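Local coordinates for SusD superfamily protein (Bacteroides thetaiotaomicron VPI-5482, PDB 3HDX) that probably binds polysaccharide at the outer membrane, serving carbohydrate uptake as a SusD-family protein, at residues 113-116 against 117-120; 192-196 against 197-201; 215-218 against 219-223. All coordinates share one frame; numbering follows the deposited sequence. Where two conformers were deposited one is given.

Overall arrangement
Read from the N terminus, the three contacts come in series, none nesting in or crossing another, and each closes no more than a local turn. Contact 1 is a turn inside helix 104-129. Much later in the chain, contact 2 marks where a loop becomes helix 196-209, and contact 3 lies within the next helix, 213-226. Packing joins neighbours: Phe194 of contact 2 lies against Ala116 and Leu117 of contact 1, while Tyr200 and Ser201 of contact 2 meet Phe222 and Ile223 of contact 3. Contacts 1 and 3 do not touch, their nearest atoms being about 12 Å apart, so contact 2 bridges helix 104-129 and helix 213-226.

Contact 1: residues 113-116 against 117-120; sequences QVRA and LRAF
Residues Gln113 to Ala116 meet Leu117 to Phe120 as successive turns of one alpha-helix, in a buried stretch of helix 104-129 in the TPR-related helical SusD fold. Four i to i+4 backbone bonds define it, from Leu117 N to Gln113 O through to Phe120 N on Ala116 O, the latter 2.8 Å long. Side chains follow the same spacing: Leu117 CG stands 3.3 Å from Gln113 O, and its side chain packs on helix 11-30 through Val21 and Thr25. The polar end of Gln113 leads away to Tyr22 and Tyr181.

Arg115 and Arg118 both reach toward helix 152-169, where Glu162 OE1 makes a salt bridge with Arg115 NH1 and with Arg118 NH2. That shared carboxylate probably offsets the charge of two guanidinium groups whose NH1 (Arg115) and NH2 (Arg118) are 4.3 Å apart. Ser86 OG takes Arg118 NH1 as well, which should restrict rotation of the group. Arg118 leaves the helix with CG opposite the backbone N and bends at CG-CD (chi3 69°), turning NE back over the turn. There a water in the guanidinium plane accepts from Arg118 NE at 2.9 Å and donates to Arg115 O at 2.7 Å.

Contact 2: residues 192-196 against 197-201; sequences KLFNK and LSAYS. With EDO (1,2-ethanediol), chain B.
Asn195 and Ser198 face each other across the first turn of helix 196-209, each holding the other's backbone NH with its side chain. Asn195 OD1 accepts from Ser198 N at 3.0 Å; the donor stands well above the amide carbonyl plane, 48° out of it, so the bond does not use a lone-pair direction. The same oxygen takes a weak second bond from Leu197 N. In return, Asn195 N points almost straight at Ser198 OG, 2.9 Å away (163° at the hydrogen). Asn195 can do this because its CG sits in the crowded position between backbone N and carbonyl carbon (chi1 65°), which swings OD1 over the helix start. Ser198 OG, gripped from one direction by that NH, also bonds Ile258 O.

Reciprocal bonds of this kind make a capping box, with Asn195 as N-cap where the loop that follows helix 152-169 turns into helix. With an alanine in its place, Ser198 N and Leu197 N would probably lose their capping acceptor, and the first turn would be likelier to fray.

Phe194 lies just ahead of the cap. In the conformer described, one of two deposited, Ser198 CB sits over the centre of its ring as a CH-pi contact, 3.6 Å from the centroid, while CE1 comes 3.7 Å from Ala199 CB. Past the cap, Lys196 and Tyr200 run side by side in the same direction, with Lys196 CG and Tyr200 CE2 4.0 Å apart. The lysine chain then bends twice, bringing NZ to Ile167 O and Leu170 O at the end of helix 152-169, where its charge would suit the carbonyls; Tyr172 adds a cation-pi contact. Farther back in the loop, Lys192 NZ bonds Asn250 OD1 and, weakly at 3.4 Å, O1 of a 1,2-ethanediol, probably from the crystallisation liquor.

Contact 3: residues 215-218 against 219-223; sequences EAET and YSAFI
Tyr219 folds back along helix 213-226 onto Glu215, one turn earlier. Its CG lies beside the backbone N (chi1 -65°), which lays the ring next to the preceding turn: CD2 comes 3.2 Å from Glu215 O, and CE2 is 4.1 Å from Glu215 CB. The carboxylate of Glu215 travels alongside the ring to the phenol end. There a water in the plane of the ring joins the two, donating to Glu215 OE1 at 2.6 Å and lying 2.6 Å from Tyr219 OH. The backbone bond from Tyr219 N to Glu215 O, 2.9 Å, runs through the same pair.

Ser220 turns its hydroxyl back in the same sense. In one of two deposited conformers, its OG donates to Ala216 O at 2.8 Å. That carbonyl also receives Ser220 N, and the two donors arrive from opposite faces of its plane, so one oxygen is gripped twice and the buried hydroxyl is satisfied within its own helix. Thr218 repeats the habit a little earlier, OG1 bonding Ala214 O.

Glu217 behaves differently. Its CG stands opposite the backbone N and the chain then kinks (chi2 -74°), carrying OE2 across to a salt bridge with Arg370 of helix 363-376; Ala221 CB lies 4.3 Å from that OE2 and also touches Arg370. Phe222 sends its ring away from the turn to stack on His226, one turn on. Tyr219 meanwhile rests on Leu203, and Ser220 on Ala204, of helix 196-209, which runs in roughly the opposite direction. An antiparallel pair of consecutive helices packed like this is consistent with the TPR-related helical scaffold of the SusD family.

Contact 1: residues 113-116 against 117-120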
ATOM      1  N   GLN A 113      -5.869  16.942  -2.948  1.00 12.34           N
ATOM      2  CA  GLN A 113      -6.218  15.535  -2.776  1.00 11.77           C
ATOM      3  C   GLN A 113      -6.192  14.790  -4.087  1.00 11.62           C
ATOM      4  O   GLN A 113      -5.575  13.716  -4.157  1.00 12.00           O
ATOM      5  CB  GLN A 113      -7.550  15.368  -2.080  1.00 11.58           C
ATOM      6  CG  GLN A 113      -7.532  15.766  -0.603  1.00 12.78           C
ATOM      7  CD  GLN A 113      -8.918  15.878  -0.038  1.00 11.80           C
ATOM      8  OE1 GLN A 113      -9.534  14.879   0.361  1.00 12.82           O
ATOM      9  NE2 GLN A 113      -9.417  17.124   0.031  1.00 12.54           N
ATOM     10  N   VAL A 114      -6.888  15.324  -5.114  1.00 11.09           N
ATOM     11  CA  VAL A 114      -6.940  14.597  -6.398  1.00 11.81           C
ATOM     12  C   VAL A 114      -5.541  14.551  -7.036  1.00 10.82           C
ATOM     13  O   VAL A 114      -5.166  13.546  -7.639  1.00 11.17           O
ATOM     14  CB  VAL A 114      -8.027  15.096  -7.378  1.00 12.57           C
ATOM     15  CG1 VAL A 114      -9.394  14.990  -6.694  1.00 13.29           C
ATOM     16  CG2 VAL A 114      -7.738  16.473  -7.879  1.00 13.51           C
ATOM     17  N   ARG A 115      -4.771  15.622  -6.891  1.00 10.93           N
ATOM     18  CA  ARG A 115      -3.406  15.661  -7.410  1.00 12.29           C
ATOM     19  C   ARG A 115      -2.584  14.542  -6.739  1.00 11.65           C
ATOM     20  O   ARG A 115      -1.811  13.843  -7.425  1.00 11.95           O
ATOM     21  CB  ARG A 115      -2.752  17.029  -7.137  1.00 13.28           C
ATOM     22  CG  ARG A 115      -1.403  17.193  -7.725  1.00 15.18           C
ATOM     23  CD  ARG A 115      -0.748  18.478  -7.359  1.00 15.31           C
ATOM     24  NE  ARG A 115      -1.369  19.676  -7.861  1.00 17.28           N
ATOM     25  CZ  ARG A 115      -1.148  20.265  -9.025  1.00 18.99           C
ATOM     26  NH1 ARG A 115      -0.469  19.667  -9.986  1.00 19.88           N
ATOM     27  NH2 ARG A 115      -1.726  21.450  -9.273  1.00 21.32           N
ATOM     28  N   ALA A 116      -2.708  14.419  -5.418  1.00 11.38           N
ATOM     29  CA  ALA A 116      -1.974  13.392  -4.669  1.00 11.03           C
ATOM     30  C   ALA A 116      -2.440  11.974  -5.045  1.00 11.71           C
ATOM     31  O   ALA A 116      -1.611  11.062  -5.141  1.00 11.99           O
ATOM     32  CB  ALA A 116      -2.100  13.642  -3.142  1.00 11.61           C
ATOM     33  N   LEU A 117      -3.748  11.792  -5.237  1.00 12.52           N
ATOM     34  CA  LEU A 117      -4.272  10.496  -5.632  1.00 11.58           C
ATOM     35  C   LEU A 117      -3.750  10.083  -7.010  1.00 10.74           C
ATOM     36  O   LEU A 117      -3.416   8.916  -7.241  1.00 11.88           O
ATOM     37  CB  LEU A 117      -5.803  10.469  -5.560  1.00 11.70           C
ATOM     38  CG  LEU A 117      -6.426  10.502  -4.162  1.00 12.25           C
ATOM     39  CD1 LEU A 117      -7.927  10.871  -4.227  1.00 13.60           C
ATOM     40  CD2 LEU A 117      -6.276   9.156  -3.458  1.00 14.18           C
ATOM     41  N   ARG A 118      -3.712  11.031  -7.935  1.00 11.18           N
ATOM     42  CA  ARG A 118      -3.148  10.761  -9.262  1.00 11.99           C
ATOM     43  C   ARG A 118      -1.672  10.336  -9.153  1.00 10.11           C
ATOM     44  O   ARG A 118      -1.247   9.383  -9.824  1.00 11.43           O
ATOM     45  CB  ARG A 118      -3.331  11.960 -10.183  1.00 11.08           C
ATOM     46  CG  ARG A 118      -2.666  11.816 -11.540  1.00 11.44           C
ATOM     47  CD  ARG A 118      -3.104  12.916 -12.497  1.00 13.08           C
ATOM     48  NE  ARG A 118      -2.560  14.213 -12.069  1.00 11.33           N
ATOM     49  CZ  ARG A 118      -2.674  15.356 -12.743  1.00 13.53           C
ATOM     50  NH1 ARG A 118      -3.423  15.424 -13.853  1.00 14.96           N
ATOM     51  NH2 ARG A 118      -2.085  16.456 -12.277  1.00 13.60           N
ATOM     52  N   ALA A 119      -0.898  11.089  -8.340  1.00 10.98           N
ATOM     53  CA  ALA A 119       0.512  10.796  -8.142  1.00 11.10           C
ATOM     54  C   ALA A 119       0.710   9.419  -7.500  1.00 10.58           C
ATOM     55  O   ALA A 119       1.614   8.659  -7.900  1.00 10.90           O
ATOM     56  CB  ALA A 119       1.200  11.904  -7.311  1.00 11.41           C
ATOM     57  N   PHE A 120      -0.140   9.099  -6.522  1.00 10.41           N
ATOM     58  CA  PHE A 120      -0.127   7.757  -5.892  1.00 11.21           C
ATOM     59  C   PHE A 120      -0.403   6.667  -6.921  1.00 11.38           C
ATOM     60  O   PHE A 120       0.301   5.639  -6.938  1.00 12.05           O
ATOM     61  CB  PHE A 120      -1.126   7.712  -4.727  1.00 12.10           C
ATOM     62  CG  PHE A 120      -1.292   6.362  -4.113  1.00 12.09           C
ATOM     63  CD1 PHE A 120      -0.309   5.834  -3.297  1.00 12.14           C
ATOM     64  CD2 PHE A 120      -2.434   5.615  -4.367  1.00 12.51           C
ATOM     65  CE1 PHE A 120      -0.489   4.566  -2.716  1.00 11.53           C
ATOM     66  CE2 PHE A 120      -2.606   4.353  -3.801  1.00 12.70           C
ATOM     67  CZ  PHE A 120      -1.641   3.835  -2.973  1.00 12.22           C
TER
HETATM   68  O   HOH W   1      -0.745  14.311  -9.859  1.00 12.73           O

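Contact 2: residues 192-196 against 197-201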
ATOM      1  N   LYS A 192      -9.556   8.771   6.656  1.00 17.71           N
ATOM      2  CA  LYS A 192     -10.533   8.777   5.562  1.00 16.90           C
ATOM      3  C   LYS A 192      -9.990   9.573   4.369  1.00 17.70           C
ATOM      4  O   LYS A 192      -9.888   9.052   3.240  1.00 19.95           O
ATOM      5  CB  LYS A 192     -11.909   9.256   6.081  1.00 19.47           C
ATOM      6  CG  LYS A 192     -12.402   8.305   7.200  1.00 22.83           C
ATOM      7  CD  LYS A 192     -13.856   8.412   7.554  1.00 26.34           C
ATOM      8  CE  LYS A 192     -14.260   7.295   8.514  1.00 28.13           C
ATOM      9  NZ  LYS A 192     -15.733   7.381   8.824  1.00 30.26           N
ATOM     10  N   LEU A 193      -9.614  10.811   4.607  1.00 14.42           N
ATOM     11  CA  LEU A 193      -9.032  11.665   3.565  1.00 14.22           C
ATOM     12  C   LEU A 193      -7.488  11.644   3.543  1.00 13.69           C
ATOM     13  O   LEU A 193      -6.853  11.505   4.594  1.00 16.43           O
ATOM     14  CB  LEU A 193      -9.509  13.111   3.758  1.00 14.19           C
ATOM     15  CG  LEU A 193     -11.040  13.277   3.694  1.00 14.92           C
ATOM     16  CD1 LEU A 193     -11.359  14.726   4.002  1.00 16.76           C
ATOM     17  CD2 LEU A 193     -11.680  12.832   2.354  1.00 14.93           C
ATOM     18  N   PHE A 194      -6.927  11.795   2.337  1.00 12.88           N
ATOM     19  CA  PHE A 194      -5.505  11.889   2.100  0.50 13.17           C
ATOM     20  C   PHE A 194      -5.029  13.189   2.794  1.00 12.87           C
ATOM     21  O   PHE A 194      -5.557  14.274   2.495  1.00 14.74           O
ATOM     22  CB  PHE A 194      -5.315  11.944   0.585  0.50 13.95           C
ATOM     23  CG  PHE A 194      -3.981  11.531   0.108  0.50 12.36           C
ATOM     24  CD1 PHE A 194      -2.946  12.425   0.066  0.50 11.58           C
ATOM     25  CD2 PHE A 194      -3.791  10.262  -0.443  0.50 12.91           C
ATOM     26  CE1 PHE A 194      -1.718  12.055  -0.389  0.50 11.98           C
ATOM     27  CE2 PHE A 194      -2.542   9.900  -0.937  0.50 12.19           C
ATOM     28  CZ  PHE A 194      -1.525  10.820  -0.922  0.50 11.67           C
ATOM     29  N   ASN A 195      -4.093  13.082   3.732  1.00 12.29           N
ATOM     30  CA  ASN A 195      -3.606  14.244   4.463  1.00 12.45           C
ATOM     31  C   ASN A 195      -2.169  14.543   4.066  1.00 11.50           C
ATOM     32  O   ASN A 195      -1.558  13.842   3.228  1.00 12.03           O
ATOM     33  CB  ASN A 195      -3.804  14.003   5.978  1.00 12.65           C
ATOM     34  CG  ASN A 195      -2.963  12.843   6.516  1.00 12.25           C
ATOM     35  OD1 ASN A 195      -1.741  12.874   6.416  1.00 11.86           O
ATOM     36  ND2 ASN A 195      -3.621  11.836   7.111  1.00 13.14           N
ATOM     37  N   LYS A 196      -1.601  15.586   4.656  1.00 11.57           N
ATOM     38  CA  LYS A 196      -0.254  16.005   4.274  1.00 12.29           C
ATOM     39  C   LYS A 196       0.763  14.859   4.450  1.00 10.71           C
ATOM     40  O   LYS A 196       1.664  14.674   3.596  1.00 11.79           O
ATOM     41  CB  LYS A 196       0.200  17.212   5.068  1.00 13.40           C
ATOM     42  CG  LYS A 196       1.409  17.939   4.502  1.00 13.03           C
ATOM     43  CD  LYS A 196       2.008  18.976   5.462  1.00 14.67           C
ATOM     44  CE  LYS A 196       1.132  20.161   5.828  1.00 15.56           C
ATOM     45  NZ  LYS A 196       0.806  20.978   4.598  1.00 17.47           N
ATOM     46  N   LEU A 197       0.641  14.112   5.557  1.00 11.43           N
ATOM     47  CA  LEU A 197       1.559  12.993   5.818  1.00 11.16           C
ATOM     48  C   LEU A 197       1.332  11.812   4.873  1.00 11.70           C
ATOM     49  O   LEU A 197       2.291  11.091   4.527  1.00 11.08           O
ATOM     50  CB  LEU A 197       1.589  12.584   7.278  1.00 11.31           C
ATOM     51  CG  LEU A 197       2.018  13.702   8.238  1.00 11.85           C
ATOM     52  CD1 LEU A 197       2.163  13.142   9.711  1.00 12.12           C
ATOM     53  CD2 LEU A 197       3.351  14.386   7.743  1.00 11.62           C
ATOM     54  N   SER A 198       0.080  11.625   4.431  1.00 10.52           N
ATOM     55  CA  SER A 198      -0.196  10.618   3.381  1.00 11.08           C
ATOM     56  C   SER A 198       0.705  10.914   2.168  1.00 10.92           C
ATOM     57  O   SER A 198       1.376  10.027   1.630  1.00  9.89           O
ATOM     58  CB  SER A 198      -1.663  10.675   2.940  1.00 11.28           C
ATOM     59  OG  SER A 198      -2.559  10.655   4.038  1.00 11.47           O
ATOM     60  N   ALA A 199       0.746  12.176   1.744  1.00 11.04           N
ATOM     61  CA  ALA A 199       1.591  12.574   0.580  1.00 10.95           C
ATOM     62  C   ALA A 199       3.069  12.336   0.852  1.00 10.16           C
ATOM     63  O   ALA A 199       3.793  11.803   0.007  1.00 11.20           O
ATOM     64  CB  ALA A 199       1.324  14.032   0.176  1.00 10.96           C
ATOM     65  N   TYR A 200       3.526  12.748   2.041  1.00 10.09           N
ATOM     66  CA  TYR A 200       4.924  12.466   2.426  1.00 10.61           C
ATOM     67  C   TYR A 200       5.258  10.974   2.412  1.00 10.79           C
ATOM     68  O   TYR A 200       6.384  10.609   2.071  1.00 10.44           O
ATOM     69  CB  TYR A 200       5.304  13.101   3.768  1.00 12.11           C
ATOM     70  CG  TYR A 200       5.679  14.567   3.706  1.00 12.20           C
ATOM     71  CD1 TYR A 200       6.871  14.962   3.131  1.00 13.32           C
ATOM     72  CD2 TYR A 200       4.844  15.549   4.209  1.00 11.68           C
ATOM     73  CE1 TYR A 200       7.245  16.300   3.079  1.00 13.68           C
ATOM     74  CE2 TYR A 200       5.228  16.902   4.203  1.00 12.61           C
ATOM     75  CZ  TYR A 200       6.405  17.275   3.626  1.00 13.70           C
ATOM     76  OH  TYR A 200       6.791  18.580   3.568  1.00 15.18           O
ATOM     77  N   SER A 201       4.295  10.136   2.770  1.00 10.17           N
ATOM     78  CA  SER A 201       4.515   8.685   2.802  0.50 10.75           C
ATOM     79  C   SER A 201       4.739   8.141   1.401  1.00 11.04           C
ATOM     80  O   SER A 201       5.588   7.256   1.216  1.00 12.01           O
ATOM     81  CB  SER A 201       3.382   7.922   3.530  0.50 10.98           C
ATOM     82  OG  SER A 201       2.223   7.744   2.739  0.50  9.77           O
TER
HETATM   83  C1  EDO B 601     -17.807  11.129   6.536  1.00 42.63           C
HETATM   84  O1  EDO B 601     -17.295   9.946   7.164  1.00 44.11           O
HETATM   85  C2  EDO B 601     -17.228  12.317   7.287  1.00 41.82           C
HETATM   86  O2  EDO B 601     -17.685  12.341   8.642  1.00 41.25           O

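Contact 3: residues 215-218 against 219-223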
ATOM      1  N   GLU A 215      16.714  11.041   0.623  1.00 12.97           N
ATOM      2  CA  GLU A 215      15.383  11.649   0.610  1.00 13.47           C
ATOM      3  C   GLU A 215      14.361  10.774   1.347  1.00 11.67           C
ATOM      4  O   GLU A 215      13.514  11.293   2.125  1.00 13.26           O
ATOM      5  CB  GLU A 215      14.921  12.004  -0.799  1.00 15.60           C
ATOM      6  CG  GLU A 215      15.754  13.110  -1.413  1.00 17.86           C
ATOM      7  CD  GLU A 215      15.272  13.548  -2.829  1.00 22.65           C
ATOM      8  OE1 GLU A 215      14.217  13.155  -3.316  1.00 25.53           O
ATOM      9  OE2 GLU A 215      15.985  14.267  -3.513  1.00 29.39           O
ATOM     10  N   ALA A 216      14.464   9.443   1.192  1.00 12.56           N
ATOM     11  CA  ALA A 216      13.548   8.560   1.905  1.00 12.13           C
ATOM     12  C   ALA A 216      13.673   8.751   3.429  1.00 12.41           C
ATOM     13  O   ALA A 216      12.679   8.745   4.150  1.00 12.20           O
ATOM     14  CB  ALA A 216      13.775   7.086   1.544  1.00 12.78           C
ATOM     15  N   GLU A 217      14.900   8.907   3.905  1.00 11.83           N
ATOM     16  CA  GLU A 217      15.148   9.084   5.340  1.00 11.68           C
ATOM     17  C   GLU A 217      14.527  10.406   5.818  1.00 12.49           C
ATOM     18  O   GLU A 217      13.835  10.432   6.851  1.00 12.68           O
ATOM     19  CB  GLU A 217      16.662   9.010   5.617  1.00 14.37           C
ATOM     20  CG  GLU A 217      17.052   8.755   7.069  1.00 16.10           C
ATOM     21  CD  GLU A 217      16.876   9.923   7.989  1.00 17.77           C
ATOM     22  OE1 GLU A 217      17.025  11.084   7.516  1.00 17.14           O
ATOM     23  OE2 GLU A 217      16.591   9.650   9.212  1.00 19.08           O
ATOM     24  N   THR A 218      14.745  11.483   5.052  1.00 11.80           N
ATOM     25  CA  THR A 218      14.211  12.802   5.438  1.00 11.95           C
ATOM     26  C   THR A 218      12.683  12.813   5.491  1.00 10.95           C
ATOM     27  O   THR A 218      12.068  13.329   6.433  1.00 11.63           O
ATOM     28  CB  THR A 218      14.694  13.868   4.435  1.00 14.46           C
ATOM     29  OG1 THR A 218      16.125  13.931   4.503  1.00 18.10           O
ATOM     30  CG2 THR A 218      14.084  15.222   4.793  1.00 16.31           C
ATOM     31  N   TYR A 219      12.064  12.235   4.485  1.00 12.74           N
ATOM     32  CA  TYR A 219      10.614  12.184   4.457  1.00 11.74           C
ATOM     33  C   TYR A 219      10.029  11.273   5.526  1.00 12.05           C
ATOM     34  O   TYR A 219       9.026  11.617   6.151  1.00 12.63           O
ATOM     35  CB  TYR A 219      10.086  11.782   3.066  1.00 11.36           C
ATOM     36  CG  TYR A 219      10.392  12.780   1.965  1.00 12.64           C
ATOM     37  CD1 TYR A 219      10.179  14.151   2.150  1.00 13.24           C
ATOM     38  CD2 TYR A 219      10.840  12.353   0.717  1.00 13.32           C
ATOM     39  CE1 TYR A 219      10.450  15.057   1.122  1.00 14.36           C
ATOM     40  CE2 TYR A 219      11.081  13.244  -0.304  1.00 13.54           C
ATOM     41  CZ  TYR A 219      10.900  14.596  -0.092  1.00 13.65           C
ATOM     42  OH  TYR A 219      11.117  15.505  -1.122  1.00 16.92           O
ATOM     43  N   SER A 220      10.639  10.107   5.751  1.00 12.19           N
ATOM     44  CA  SER A 220      10.174   9.198   6.809  0.50 10.90           C
ATOM     45  C   SER A 220      10.300   9.898   8.170  1.00 12.05           C
ATOM     46  O   SER A 220       9.403   9.817   9.026  1.00 12.22           O
ATOM     47  CB  SER A 220      10.988   7.894   6.797  0.50 10.36           C
ATOM     48  OG  SER A 220      10.828   7.174   5.587  0.50  8.24           O
ATOM     49  N   ALA A 221      11.425  10.591   8.373  1.00 11.57           N
ATOM     50  CA  ALA A 221      11.656  11.366   9.611  1.00 11.97           C
ATOM     51  C   ALA A 221      10.567  12.418   9.804  1.00 12.29           C
ATOM     52  O   ALA A 221       9.998  12.561  10.873  1.00 12.65           O
ATOM     53  CB  ALA A 221      13.058  12.014   9.599  1.00 13.32           C
ATOM     54  N   PHE A 222      10.212  13.098   8.732  1.00 12.05           N
ATOM     55  CA  PHE A 222       9.214  14.160   8.811  1.00 12.20           C
ATOM     56  C   PHE A 222       7.874  13.573   9.268  1.00 10.75           C
ATOM     57  O   PHE A 222       7.180  14.124  10.117  1.00 12.29           O
ATOM     58  CB  PHE A 222       9.059  14.891   7.473  1.00 12.13           C
ATOM     59  CG  PHE A 222       8.226  16.114   7.564  1.00 12.70           C
ATOM     60  CD1 PHE A 222       8.824  17.334   7.873  1.00 13.51           C
ATOM     61  CD2 PHE A 222       6.855  16.059   7.400  1.00 12.22           C
ATOM     62  CE1 PHE A 222       8.040  18.502   8.018  1.00 13.70           C
ATOM     63  CE2 PHE A 222       6.043  17.197   7.581  1.00 14.15           C
ATOM     64  CZ  PHE A 222       6.657  18.436   7.864  1.00 14.12           C
ATOM     65  N   ILE A 223       7.515  12.435   8.692  1.00 11.59           N
ATOM     66  CA  ILE A 223       6.287  11.749   9.066  1.00  9.93           C
ATOM     67  C   ILE A 223       6.241  11.358  10.546  1.00 11.31           C
ATOM     68  O   ILE A 223       5.277  11.641  11.259  1.00 13.15           O
ATOM     69  CB  ILE A 223       6.039  10.498   8.165  1.00 10.52           C
ATOM     70  CG1 ILE A 223       5.840  10.908   6.708  1.00 11.93           C
ATOM     71  CG2 ILE A 223       4.824   9.714   8.658  1.00 11.41           C
ATOM     72  CD1 ILE A 223       6.122   9.750   5.728  1.00 12.81           C
TER
HETATM   73  O   HOH W   2      11.972  14.400  -3.371  1.00 22.11           O